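Local atomic coordinates of CELL division control protein 11 (Saccharomyces cerevisiae, PDB entry 5AR1), a protein that is a septin of the GTPase family that assembles with other septins into the cortical filaments of the ring and collar at the yeast mother-bud neck. Residues S176-L181 against A232-N237; I171-S176 against L202-F207. All coordinates share one frame; numbering follows the deposited sequence.

Interaction 1 of 2, residues S176-L181 against A232-N237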
loop_
_atom_site.group_PDB
_atom_site.type_symbol
_atom_site.label_atom_id
_atom_site.label_comp_id
_atom_site.label_asym_id
_atom_site.label_seq_id
_atom_site.Cartn_x
_atom_site.Cartn_y
_atom_site.Cartn_z
ATOM N N SER A 176 2.299 11.334 -3.227
ATOM C CA SER A 176 1.814 11.920 -4.473
ATOM C C SER A 176 2.612 13.185 -4.815
ATOM O O SER A 176 3.277 13.734 -3.937
ATOM C CB SER A 176 0.338 12.265 -4.331
ATOM O OG SER A 176 0.128 13.021 -3.152
ATOM N N LYS A 177 2.555 13.634 -6.097
ATOM C CA LYS A 177 3.235 14.832 -6.623
ATOM C C LYS A 177 4.730 14.920 -6.214
ATOM O O LYS A 177 5.226 16.003 -5.883
ATOM C CB LYS A 177 2.455 16.105 -6.236
ATOM C CG LYS A 177 1.838 16.850 -7.411
ATOM C CD LYS A 177 1.158 18.135 -6.936
ATOM C CE LYS A 177 0.533 18.929 -8.056
ATOM N NZ LYS A 177 -0.222 20.098 -7.537
ATOM N N SER A 178 5.434 13.769 -6.236
ATOM C CA SER A 178 6.845 13.638 -5.847
ATOM C C SER A 178 7.782 14.538 -6.658
ATOM O O SER A 178 8.711 15.119 -6.093
ATOM C CB SER A 178 7.296 12.185 -5.955
ATOM O OG SER A 178 6.357 11.293 -5.377
ATOM N N ASP A 179 7.512 14.667 -7.973
ATOM C CA ASP A 179 8.283 15.458 -8.941
ATOM C C ASP A 179 8.130 16.986 -8.786
ATOM O O ASP A 179 8.931 17.727 -9.360
ATOM C CB ASP A 179 7.969 15.020 -10.390
ATOM C CG ASP A 179 6.547 14.535 -10.623
ATOM O OD1 ASP A 179 5.607 15.357 -10.494
ATOM O OD2 ASP A 179 6.372 13.333 -10.924
ATOM N N SER A 180 7.128 17.452 -8.013
ATOM C CA SER A 180 6.903 18.885 -7.778
ATOM C C SER A 180 7.612 19.404 -6.504
ATOM O O SER A 180 7.464 20.578 -6.145
ATOM C CB SER A 180 5.409 19.200 -7.753
ATOM O OG SER A 180 4.757 18.570 -6.663
ATOM N N LEU A 181 8.403 18.530 -5.854
ATOM C CA LEU A 181 9.167 18.795 -4.628
ATOM C C LEU A 181 10.670 18.656 -4.879
ATOM O O LEU A 181 11.069 18.048 -5.873
ATOM C CB LEU A 181 8.750 17.761 -3.563
ATOM C CG LEU A 181 7.804 18.216 -2.456
ATOM C CD1 LEU A 181 6.390 18.419 -2.982
ATOM C CD2 LEU A 181 7.771 17.194 -1.334
ATOM N N ALA A 232 7.946 7.095 -2.988
ATOM C CA ALA A 232 7.704 8.249 -3.854
ATOM C C ALA A 232 7.861 7.650 -5.246
ATOM O O ALA A 232 8.941 7.704 -5.844
ATOM C CB ALA A 232 8.741 9.331 -3.599
ATOM N N ILE A 233 6.802 6.960 -5.691
ATOM C CA ILE A 233 6.723 6.162 -6.915
ATOM C C ILE A 233 6.229 7.013 -8.114
ATOM O O ILE A 233 5.054 7.344 -8.184
ATOM C CB ILE A 233 5.895 4.861 -6.604
ATOM C CG1 ILE A 233 5.767 3.926 -7.807
ATOM C CG2 ILE A 233 4.530 5.122 -5.982
ATOM C CD1 ILE A 233 5.811 2.389 -7.394
ATOM N N ILE A 234 7.154 7.392 -9.032
ATOM C CA ILE A 234 6.897 8.269 -10.198
ATOM C C ILE A 234 7.667 7.868 -11.480
ATOM O O ILE A 234 8.697 7.213 -11.375
ATOM C CB ILE A 234 7.160 9.773 -9.841
ATOM C CG1 ILE A 234 8.373 9.969 -8.890
ATOM C CG2 ILE A 234 5.899 10.450 -9.279
ATOM C CD1 ILE A 234 9.783 9.868 -9.507
ATOM N N GLY A 235 7.193 8.317 -12.651
ATOM C CA GLY A 235 7.791 8.022 -13.955
ATOM C C GLY A 235 7.370 6.650 -14.443
ATOM O O GLY A 235 6.197 6.296 -14.293
ATOM N N SER A 236 8.314 5.842 -15.008
ATOM C CA SER A 236 8.028 4.452 -15.428
ATOM C C SER A 236 8.006 3.628 -14.122
ATOM O O SER A 236 9.019 3.016 -13.759
ATOM C CB SER A 236 9.097 3.937 -16.396
ATOM O OG SER A 236 8.982 2.538 -16.622
ATOM N N ASN A 237 6.850 3.677 -13.392
ATOM C CA ASN A 237 6.616 3.136 -12.046
ATOM C C ASN A 237 7.676 3.784 -11.134
ATOM O O ASN A 237 7.393 4.875 -10.647
ATOM C CB ASN A 237 6.584 1.604 -11.986
ATOM C CG ASN A 237 5.742 1.080 -10.849
ATOM O OD1 ASN A 237 4.518 1.058 -10.936
ATOM N ND2 ASN A 237 6.380 0.632 -9.761
#
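The carboxylate of D179 is the flat group that reaches across to I234. Its OD2 end does the touching, 3.4 Å from I234 CG2 and 3.8 Å from I234 CB. The methyl lies off the plane of the carboxylate, beyond OD2, and is not stacked over the middle of the group. The two side chains slide past each other in opposite directions. S178 makes the rest of the contact. Its CB packs on I234 CG1 at 3.8 Å. Its OG lies beside the CA-CB bond of A232, 3.6 Å from CB. A rotation with OG anti to the carbonyl carbon (chi1 -46°) puts it there. No hydrogen bond joins the two segments.

The turn that carries S178 and D179 is a short 3-10 segment, 178-180, with bonds of its own. K177 O accepts twice from S180: from the hydroxyl OG at 2.7 Å and from the backbone N at 3.2 Å. Both donors come from the same face of the carbonyl plane. OG is tilted 23° from that plane.

Residues 176-179 form the predicted G4 motif. K177 to L181 and G235 are GTP-binding residues by similarity. In P-loop GTPases the aspartate of this motif reads the guanine base, so D179 may do the same here. The K177 side chain touches S38 of the predicted G1 motif. S176 OG is hydrogen-bonded to I147 O and N148 OD1. S178 and D179 meet A232 and I234 by van der Waals contact, in part oxygen against methyl. With no directional bond across, shape sets how these two segments fit.

Interaction 2 of 2, residues I171-S176 against L202-F207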
loop_
_atom_site.group_PDB
_atom_site.type_symbol
_atom_site.label_atom_id
_atom_site.label_comp_id
_atom_site.label_asym_id
_atom_site.label_seq_id
_atom_site.Cartn_x
_atom_site.Cartn_y
_atom_site.Cartn_z
ATOM N N ILE A 171 -1.658 -1.839 4.401
ATOM C CA ILE A 171 -1.440 -0.457 3.945
ATOM C C ILE A 171 0.033 -0.157 3.706
ATOM O O ILE A 171 0.837 -0.317 4.620
ATOM C CB ILE A 171 -2.128 0.607 4.871
ATOM C CG1 ILE A 171 -3.673 0.561 4.697
ATOM C CG2 ILE A 171 -1.587 2.040 4.615
ATOM C CD1 ILE A 171 -4.456 1.178 5.768
ATOM N N ILE A 172 0.377 0.295 2.489
ATOM C CA ILE A 172 1.749 0.712 2.166
ATOM C C ILE A 172 1.720 2.241 1.808
ATOM O O ILE A 172 1.024 2.634 0.870
ATOM C CB ILE A 172 2.520 -0.221 1.153
ATOM C CG1 ILE A 172 2.027 -0.126 -0.285
ATOM C CG2 ILE A 172 2.520 -1.688 1.586
ATOM C CD1 ILE A 172 3.021 0.522 -1.155
ATOM N N PRO A 173 2.342 3.136 2.615
ATOM C CA PRO A 173 2.231 4.584 2.329
ATOM C C PRO A 173 3.039 5.081 1.128
ATOM O O PRO A 173 4.203 4.707 0.969
ATOM C CB PRO A 173 2.679 5.234 3.637
ATOM C CG PRO A 173 3.627 4.261 4.227
ATOM C CD PRO A 173 3.188 2.889 3.804
ATOM N N VAL A 174 2.396 5.885 0.258
ATOM C CA VAL A 174 3.021 6.459 -0.936
ATOM C C VAL A 174 2.882 7.965 -0.908
ATOM O O VAL A 174 2.033 8.475 -0.187
ATOM C CB VAL A 174 2.604 5.840 -2.305
ATOM C CG1 VAL A 174 2.870 4.339 -2.356
ATOM C CG2 VAL A 174 1.159 6.132 -2.643
ATOM N N ILE A 175 3.740 8.677 -1.648
ATOM C CA ILE A 175 3.742 10.134 -1.695
ATOM C C ILE A 175 3.422 10.618 -3.101
ATOM O O ILE A 175 4.170 10.348 -4.042
ATOM C CB ILE A 175 5.046 10.760 -1.120
ATOM C CG1 ILE A 175 5.317 10.277 0.323
ATOM C CG2 ILE A 175 4.993 12.294 -1.176
ATOM C CD1 ILE A 175 6.764 10.514 0.838
ATOM N N SER A 176 2.299 11.334 -3.227
ATOM C CA SER A 176 1.814 11.920 -4.473
ATOM C C SER A 176 2.612 13.185 -4.815
ATOM O O SER A 176 3.277 13.734 -3.937
ATOM C CB SER A 176 0.338 12.265 -4.331
ATOM O OG SER A 176 0.128 13.021 -3.152
ATOM N N LEU A 202 0.900 3.269 13.748
ATOM C CA LEU A 202 0.031 3.007 12.615
ATOM C C LEU A 202 0.377 1.678 11.971
ATOM O O LEU A 202 1.540 1.408 11.689
ATOM C CB LEU A 202 -0.035 4.184 11.635
ATOM C CG LEU A 202 -0.635 5.461 12.256
ATOM C CD1 LEU A 202 -0.271 6.700 11.477
ATOM C CD2 LEU A 202 -2.112 5.346 12.482
ATOM N N PRO A 203 -0.622 0.772 11.888
ATOM C CA PRO A 203 -0.342 -0.563 11.355
ATOM C C PRO A 203 -0.213 -0.575 9.828
ATOM O O PRO A 203 -1.204 -0.725 9.098
ATOM C CB PRO A 203 -1.472 -1.413 11.924
ATOM C CG PRO A 203 -2.569 -0.460 12.228
ATOM C CD PRO A 203 -2.047 0.928 12.254
ATOM N N ILE A 204 1.040 -0.400 9.361
ATOM C CA ILE A 204 1.472 -0.342 7.974
ATOM C C ILE A 204 2.141 -1.666 7.624
ATOM O O ILE A 204 2.643 -2.315 8.541
ATOM C CB ILE A 204 2.410 0.913 7.910
ATOM C CG1 ILE A 204 1.755 2.007 7.078
ATOM C CG2 ILE A 204 3.922 0.681 7.503
ATOM C CD1 ILE A 204 0.504 2.580 7.724
ATOM N N TYR A 205 2.135 -2.102 6.328
ATOM C CA TYR A 205 2.815 -3.349 5.920
ATOM C C TYR A 205 4.255 -2.985 5.861
ATOM O O TYR A 205 4.641 -2.189 5.000
ATOM C CB TYR A 205 2.363 -3.846 4.536
ATOM C CG TYR A 205 2.967 -5.171 4.110
ATOM C CD1 TYR A 205 2.391 -6.376 4.490
ATOM C CD2 TYR A 205 4.108 -5.219 3.311
ATOM C CE1 TYR A 205 2.923 -7.596 4.086
ATOM C CE2 TYR A 205 4.656 -6.438 2.902
ATOM C CZ TYR A 205 4.044 -7.626 3.275
ATOM O OH TYR A 205 4.562 -8.842 2.894
ATOM N N ASN A 206 5.048 -3.487 6.804
ATOM C CA ASN A 206 6.450 -3.094 6.831
ATOM C C ASN A 206 7.410 -4.190 6.314
ATOM O O ASN A 206 8.492 -4.393 6.861
ATOM C CB ASN A 206 6.815 -2.605 8.218
ATOM C CG ASN A 206 8.138 -1.926 8.243
ATOM O OD1 ASN A 206 8.496 -1.188 7.318
ATOM N ND2 ASN A 206 8.931 -2.261 9.245
ATOM N N PHE A 207 7.022 -4.867 5.231
ATOM C CA PHE A 207 7.815 -5.910 4.582
ATOM C C PHE A 207 8.284 -7.020 5.572
ATOM O O PHE A 207 9.493 -7.280 5.697
ATOM C CB PHE A 207 8.967 -5.272 3.781
ATOM C CG PHE A 207 8.419 -4.370 2.704
ATOM C CD1 PHE A 207 7.956 -4.898 1.504
ATOM C CD2 PHE A 207 8.256 -3.013 2.930
ATOM C CE1 PHE A 207 7.383 -4.076 0.537
ATOM C CE2 PHE A 207 7.688 -2.191 1.957
ATOM C CZ PHE A 207 7.268 -2.725 0.764
#
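I204 lays its side chain across the start of strand 171-175 and meets I171 and P173. Its CB is 3.8 Å from I171 O. One step out, CG1 lies 3.5 Å from the same oxygen and 3.7 Å from P173 CD. At the tip, CD1 meets I171 CG2 at 3.8 Å. The I171 and I204 side chains cross at about a right angle. I162 of helix 156-165 touches both.

I171 O is also the acceptor of the one hydrogen bond between the segments. Y205 N donates to it at 2.8 Å with an N-H...O angle of 169°. The donor is tilted 30° from the carbonyl plane. I204 CA adds a C-H...O contact to this oxygen at 3.4 Å.

Y205 and I172 lie side by side and point the same way, with I172 CG2 3.7 Å from Y205 CB. With CG anti to the backbone N (chi1 -176°), the Y205 ring leads away from the strand, and it touches D283 and L284 of helix 274-290. Y205 CD2 also lies over one face of the F207 ring, toward the rim.

Within this chain, strand 171-175 is an outermost strand of the central sheet. Through I172 and V174 it bonds to strand 142-147. On its other edge P173 has no N-H to give, and I175 bonds to F231 further along. I171 O takes the one bond between these segments, surrounded by aliphatic packing.

In the fold
Both contacts lie in the septin G domain and follow one run of chain, strand 171-175 and the loop after it; they share S176. Interaction 2 is buried, its centre about 5 Å from the centre of the chain, and holds a loop against an outermost strand of the central sheet. Interaction 1 is only partly buried, its centre about 15 Å from the chain centre, where the chain has left that strand. Their chemistry follows their place. The inner contact combines a backbone hydrogen bond with aliphatic packing. The outer one sets serine and aspartate against alanine and isoleucine, with no bond across. I233 CG2 and V174 CG1 pack at 4.1 Å and link the two.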